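Local coordinates for LPXTG cell wall surface protein (Streptococcus gordonii, PDB 4IGB), which is a cell-wall-attached surface protein that probably acts as a bacterial adhesin, the present chain comprising its two N-terminal domains, at residues Thr95-Val100 against Ala178-Ala183; Leu144-Ala149 against Gly284-Lys289. One frame throughout, in Å; residues are numbered along the deposited sequence.

Interaction 1 of 2, residues Thr95-Val100 against Ala178-Ala183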
loop_
_atom_site.group_PDB
_atom_site.type_symbol
_atom_site.label_atom_id
_atom_site.label_comp_id
_atom_site.label_asym_id
_atom_site.label_seq_id
_atom_site.Cartn_x
_atom_site.Cartn_y
_atom_site.Cartn_z
ATOM N N THR B 95 -3.980 5.074 13.906
ATOM C CA THR B 95 -4.438 6.431 13.630
ATOM C C THR B 95 -3.293 7.393 13.279
ATOM O O THR B 95 -2.279 7.442 13.967
ATOM C CB THR B 95 -5.222 7.020 14.836
ATOM O OG1 THR B 95 -6.327 6.171 15.159
ATOM C CG2 THR B 95 -5.757 8.409 14.497
ATOM N N ASN B 96 -3.493 8.191 12.235
ATOM C CA ASN B 96 -2.503 9.169 11.805
ATOM C C ASN B 96 -1.152 8.521 11.525
ATOM O O ASN B 96 -0.180 8.761 12.238
ATOM C CB ASN B 96 -2.342 10.283 12.844
ATOM C CG ASN B 96 -1.522 11.431 12.319
ATOM O OD1 ASN B 96 -1.301 11.533 11.109
ATOM N ND2 ASN B 96 -1.055 12.298 13.215
ATOM N N ILE B 97 -1.112 7.702 10.480
ATOM C CA ILE B 97 0.074 6.943 10.123
ATOM C C ILE B 97 0.933 7.762 9.186
ATOM O O ILE B 97 2.029 7.345 8.809
ATOM C CB ILE B 97 -0.299 5.617 9.420
ATOM C CG1 ILE B 97 -0.875 5.881 8.028
ATOM C CG2 ILE B 97 -1.272 4.795 10.277
ATOM C CD1 ILE B 97 -1.413 4.614 7.358
ATOM N N GLY B 98 0.414 8.923 8.797
ATOM C CA GLY B 98 1.150 9.828 7.940
ATOM C C GLY B 98 0.230 10.896 7.387
ATOM O O GLY B 98 -0.994 10.810 7.527
ATOM N N THR B 99 0.822 11.913 6.774
ATOM C CA THR B 99 0.066 12.932 6.065
ATOM C C THR B 99 0.399 12.870 4.585
ATOM O O THR B 99 1.574 12.906 4.199
ATOM C CB THR B 99 0.387 14.317 6.601
ATOM O OG1 THR B 99 0.135 14.335 8.010
ATOM C CG2 THR B 99 -0.472 15.386 5.904
ATOM N N VAL B 100 -0.632 12.763 3.756
ATOM C CA VAL B 100 -0.447 12.587 2.323
ATOM C C VAL B 100 -1.384 13.529 1.565
ATOM O O VAL B 100 -2.600 13.528 1.801
ATOM C CB VAL B 100 -0.762 11.137 1.898
ATOM C CG1 VAL B 100 -0.618 10.981 0.407
ATOM C CG2 VAL B 100 0.126 10.134 2.635
ATOM N N ALA B 178 -5.821 -5.321 5.123
ATOM C CA ALA B 178 -5.234 -4.051 5.480
ATOM C C ALA B 178 -5.845 -3.004 4.578
ATOM O O ALA B 178 -6.112 -3.255 3.400
ATOM C CB ALA B 178 -3.716 -4.086 5.300
ATOM N N GLU B 179 -6.060 -1.819 5.128
ATOM C CA GLU B 179 -6.675 -0.744 4.372
ATOM C C GLU B 179 -6.165 0.580 4.890
ATOM O O GLU B 179 -6.032 0.770 6.099
ATOM C CB GLU B 179 -8.207 -0.791 4.494
ATOM C CG GLU B 179 -8.911 0.298 3.691
ATOM C CD GLU B 179 -10.394 0.430 4.029
ATOM O OE1 GLU B 179 -11.021 -0.562 4.421
ATOM O OE2 GLU B 179 -10.937 1.541 3.913
ATOM N N ILE B 180 -5.874 1.490 3.967
ATOM C CA ILE B 180 -5.537 2.865 4.311
ATOM C C ILE B 180 -6.684 3.770 3.871
ATOM O O ILE B 180 -7.351 3.497 2.879
ATOM C CB ILE B 180 -4.223 3.318 3.665
ATOM C CG1 ILE B 180 -4.196 2.968 2.166
ATOM C CG2 ILE B 180 -3.064 2.650 4.376
ATOM C CD1 ILE B 180 -2.950 3.516 1.415
ATOM N N ARG B 181 -6.894 4.857 4.607
ATOM C CA ARG B 181 -8.115 5.644 4.489
ATOM C C ARG B 181 -7.810 7.076 4.902
ATOM O O ARG B 181 -7.168 7.290 5.925
ATOM C CB ARG B 181 -9.132 5.045 5.472
ATOM C CG ARG B 181 -10.569 5.238 5.146
ATOM C CD ARG B 181 -11.454 4.640 6.253
ATOM N NE ARG B 181 -11.572 3.181 6.202
ATOM C CZ ARG B 181 -12.225 2.466 7.118
ATOM N NH1 ARG B 181 -12.806 3.075 8.151
ATOM N NH2 ARG B 181 -12.301 1.151 7.013
ATOM N N TYR B 182 -8.252 8.063 4.124
ATOM C CA TYR B 182 -8.197 9.430 4.617
ATOM C C TYR B 182 -9.121 9.605 5.842
ATOM O O TYR B 182 -10.310 9.267 5.807
ATOM C CB TYR B 182 -8.581 10.433 3.522
ATOM C CG TYR B 182 -7.598 10.538 2.369
ATOM C CD1 TYR B 182 -6.239 10.677 2.597
ATOM C CD2 TYR B 182 -8.040 10.479 1.048
ATOM C CE1 TYR B 182 -5.341 10.771 1.536
ATOM C CE2 TYR B 182 -7.158 10.567 -0.016
ATOM C CZ TYR B 182 -5.800 10.717 0.232
ATOM O OH TYR B 182 -4.905 10.810 -0.827
ATOM N N ALA B 183 -8.581 10.181 6.903
ATOM C CA ALA B 183 -9.359 10.412 8.105
ATOM C C ALA B 183 -10.507 11.378 7.839
ATOM O O ALA B 183 -11.558 11.267 8.457
ATOM C CB ALA B 183 -8.471 10.937 9.222
#
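Ile-97 CD1 meets Ile-180 CG2 at 3.9 Å, methyl against methyl, and the two side chains cross at about a right angle. In Ile-97, CG1 sits between the backbone N and the carbonyl carbon (chi1 70°). The chain then runs extended, which brings its end methyl across to Ile-180. CG2 of Ile-180 lies beside its own backbone N.

The second pairing involves an aromatic ring. The backbone O of Val-100 lies 3.9 Å from Tyr-182 CE1 and approaches the ring obliquely. Val-100 CG1 is a looser neighbour, 4.5 Å from Tyr-182 OH. That hydroxyl is hydrogen-bonded to Asp-189, and Lys-103 makes a cation-pi contact with the ring.

Strands 84-100 and 170-182 are not sheet neighbours. Strand 103-118 runs between them in a large antiparallel sheet, and Ile-97 and Gly-98 both have backbone bonds to Val-105 on it. The CA atoms of Ile-97 and Ile-180 are accordingly 9.0 Å apart, so only side chains and one carbonyl bridge the gap. Val-100 and Ile-180 also touch Ile-287 of the second antiparallel sheet, so the contact lies between the two layers of a beta sandwich.

A salt bridge lies within strand 170-182: Arg-181 NE donates to Glu-179 OE2 at 2.9 Å. The carboxylate oxygen is met from above its plane, while it lies nearly in the guanidinium plane. Tyr-108 adds a cation-pi contact to Arg-181.

Interaction 2 of 2, residues Leu144-Ala149 against Gly284-Lys289. With SO4 (sulfate ion), chain J.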
loop_
_atom_site.group_PDB
_atom_site.type_symbol
_atom_site.label_atom_id
_atom_site.label_comp_id
_atom_site.label_asym_id
_atom_site.label_seq_id
_atom_site.Cartn_x
_atom_site.Cartn_y
_atom_site.Cartn_z
ATOM N N LEU B 144 11.305 -4.315 16.837
ATOM C CA LEU B 144 12.475 -5.172 17.056
ATOM C C LEU B 144 13.254 -5.425 15.766
ATOM O O LEU B 144 14.477 -5.527 15.793
ATOM C CB LEU B 144 12.091 -6.543 17.621
ATOM C CG LEU B 144 11.408 -6.735 18.970
ATOM C CD1 LEU B 144 11.688 -8.154 19.457
ATOM C CD2 LEU B 144 11.868 -5.696 19.981
ATOM N N TRP B 145 12.535 -5.558 14.651
ATOM C CA TRP B 145 13.112 -6.035 13.399
ATOM C C TRP B 145 13.219 -4.926 12.357
ATOM O O TRP B 145 14.266 -4.753 11.737
ATOM C CB TRP B 145 12.280 -7.200 12.859
ATOM C CG TRP B 145 11.974 -8.199 13.928
ATOM C CD1 TRP B 145 10.740 -8.576 14.378
ATOM C CD2 TRP B 145 12.925 -8.936 14.702
ATOM N NE1 TRP B 145 10.866 -9.512 15.382
ATOM C CE2 TRP B 145 12.200 -9.748 15.600
ATOM C CE3 TRP B 145 14.322 -8.988 14.724
ATOM C CZ2 TRP B 145 12.823 -10.607 16.506
ATOM C CZ3 TRP B 145 14.944 -9.842 15.634
ATOM C CH2 TRP B 145 14.193 -10.636 16.510
ATOM N N GLU B 146 12.124 -4.195 12.164
ATOM C CA GLU B 146 12.097 -3.030 11.290
ATOM C C GLU B 146 11.329 -1.931 11.996
ATOM O O GLU B 146 10.559 -2.197 12.923
ATOM C CB GLU B 146 11.325 -3.306 9.997
ATOM C CG GLU B 146 11.654 -4.568 9.249
ATOM C CD GLU B 146 10.731 -4.762 8.047
ATOM O OE1 GLU B 146 9.911 -3.856 7.758
ATOM O OE2 GLU B 146 10.822 -5.822 7.397
ATOM N N SER B 147 11.519 -0.705 11.524
ATOM C CA SER B 147 10.709 0.425 11.943
ATOM C C SER B 147 9.273 0.263 11.436
ATOM O O SER B 147 9.036 -0.305 10.372
ATOM C CB SER B 147 11.296 1.726 11.384
ATOM O OG SER B 147 12.535 2.041 11.999
ATOM N N ASN B 148 8.315 0.754 12.210
ATOM C CA ASN B 148 6.960 0.920 11.702
ATOM C C ASN B 148 6.358 -0.355 11.122
ATOM O O ASN B 148 5.776 -0.346 10.047
ATOM C CB ASN B 148 6.958 2.025 10.644
ATOM C CG ASN B 148 7.127 3.391 11.253
ATOM O OD1 ASN B 148 6.425 3.743 12.197
ATOM N ND2 ASN B 148 8.075 4.160 10.742
ATOM N N ALA B 149 6.493 -1.457 11.836
ATOM C CA ALA B 149 6.079 -2.721 11.276
ATOM C C ALA B 149 5.273 -3.545 12.264
ATOM O O ALA B 149 5.303 -3.308 13.476
ATOM C CB ALA B 149 7.304 -3.511 10.793
ATOM N N GLY B 284 5.282 -3.913 6.764
ATOM C CA GLY B 284 4.858 -2.529 6.871
ATOM C C GLY B 284 3.763 -2.270 5.862
ATOM O O GLY B 284 3.410 -3.157 5.093
ATOM N N LEU B 285 3.210 -1.064 5.849
ATOM C CA LEU B 285 2.287 -0.701 4.790
ATOM C C LEU B 285 2.847 0.515 4.081
ATOM O O LEU B 285 3.420 1.394 4.709
ATOM C CB LEU B 285 0.886 -0.417 5.326
ATOM C CG LEU B 285 0.204 -1.530 6.121
ATOM C CD1 LEU B 285 -1.141 -1.018 6.637
ATOM C CD2 LEU B 285 0.004 -2.756 5.254
ATOM N N TYR B 286 2.683 0.562 2.764
ATOM C CA TYR B 286 3.357 1.584 1.981
ATOM C C TYR B 286 2.428 2.218 0.949
ATOM O O TYR B 286 1.341 1.701 0.658
ATOM C CB TYR B 286 4.530 0.976 1.224
ATOM C CG TYR B 286 5.491 0.131 2.033
ATOM C CD1 TYR B 286 6.731 0.633 2.421
ATOM C CD2 TYR B 286 5.181 -1.182 2.374
ATOM C CE1 TYR B 286 7.624 -0.142 3.152
ATOM C CE2 TYR B 286 6.080 -1.970 3.100
ATOM C CZ TYR B 286 7.292 -1.437 3.488
ATOM O OH TYR B 286 8.175 -2.217 4.204
ATOM N N ILE B 287 2.880 3.338 0.400
ATOM C CA ILE B 287 2.403 3.814 -0.882
ATOM C C ILE B 287 3.597 4.327 -1.664
ATOM O O ILE B 287 4.644 4.675 -1.093
ATOM C CB ILE B 287 1.385 4.978 -0.771
ATOM C CG1 ILE B 287 2.004 6.159 -0.021
ATOM C CG2 ILE B 287 0.088 4.517 -0.121
ATOM C CD1 ILE B 287 1.168 7.434 -0.097
ATOM N N GLU B 288 3.432 4.383 -2.977
ATOM C CA GLU B 288 4.449 4.957 -3.838
ATOM C C GLU B 288 4.409 6.472 -3.720
ATOM O O GLU B 288 3.435 7.030 -3.219
ATOM C CB GLU B 288 4.235 4.478 -5.271
ATOM C CG GLU B 288 4.394 2.964 -5.374
ATOM C CD GLU B 288 3.666 2.361 -6.562
ATOM O OE1 GLU B 288 4.343 2.120 -7.584
ATOM O OE2 GLU B 288 2.423 2.127 -6.473
ATOM N N LYS B 289 5.477 7.130 -4.159
ATOM C CA LYS B 289 5.639 8.575 -3.972
ATOM C C LYS B 289 5.402 9.383 -5.231
ATOM O O LYS B 289 6.040 9.146 -6.254
ATOM C CB LYS B 289 7.061 8.896 -3.493
ATOM C CG LYS B 289 7.272 8.861 -1.993
ATOM C CD LYS B 289 8.628 9.469 -1.628
ATOM C CE LYS B 289 9.037 9.091 -0.215
ATOM N NZ LYS B 289 10.444 9.500 0.091
HETATM S S SO4 J . 11.597 -1.055 4.465
HETATM O O1 SO4 J . 12.523 -1.912 3.730
HETATM O O2 SO4 J . 10.429 -1.827 4.855
HETATM O O3 SO4 J . 11.202 0.060 3.607
HETATM O O4 SO4 J . 12.240 -0.559 5.683
HETATM O O HOH W 1 4.421 0.514 7.905
#
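This is a loose, partly buried, water-mediated contact between Asn-148 and Leu-285, with Glu-146 and Tyr-286 alongside. It sits where the loop before strand 149-153 meets the end of strand 280-287. Water 1 joins the backbones. It donates to Asn-148 O at 2.7 Å and accepts from Leu-285 N at 2.9 Å. Direct packing is slight: Asn-148 O lies 4.0 Å from Gly-284 CA.

Strands 149-153 and 280-287 are antiparallel neighbours in one sheet of the beta sandwich. The water sits between the loop leading into strand 149-153 and its sheet neighbour. On the other side of strand 280-287, Phe-31 and Arg-29 make backbone bonds to Leu-285 and Ile-287.

Glu-146 keeps CG beside its backbone N (chi1 -48°) and runs extended from there. Its OE1 stops 4.3 Å from Tyr-286 OH. The carboxylate is held by a salt bridge from Lys-30, which also bonds to Ser-147 O. A sulfate, probably from the crystallisation liquor, lies next to both side chains. Its O2 is at the edge of the Tyr-286 ring, in plane. The hydroxyl donates to it, but the modelled length is very short and doubtful in detail.

Interaction 1 is fully buried, whereas interaction 2 is only partly so. Interaction 1 belongs to strands of the larger sheet, interaction 2 to strand 280-287 of the facing sheet and a loop beside it. Their centres are about 13 Å apart. Strand 280-287 brings them together. Ile-287 CG2 packs on Ile-180 CD1 at 3.5 Å, and Leu-285 CD2 on Ala-178 CB at 4.0 Å. Chemistry follows place. Between the layers, interaction 1 relies on isoleucine methyls and on a tyrosine ring near a backbone carbonyl. Near the sheet end, interaction 2 uses water, backbone atoms and a carboxylate beside a bound ion. Interaction 1 joins strands with another strand between them, while interaction 2 joins the approach to one strand with its sheet neighbour.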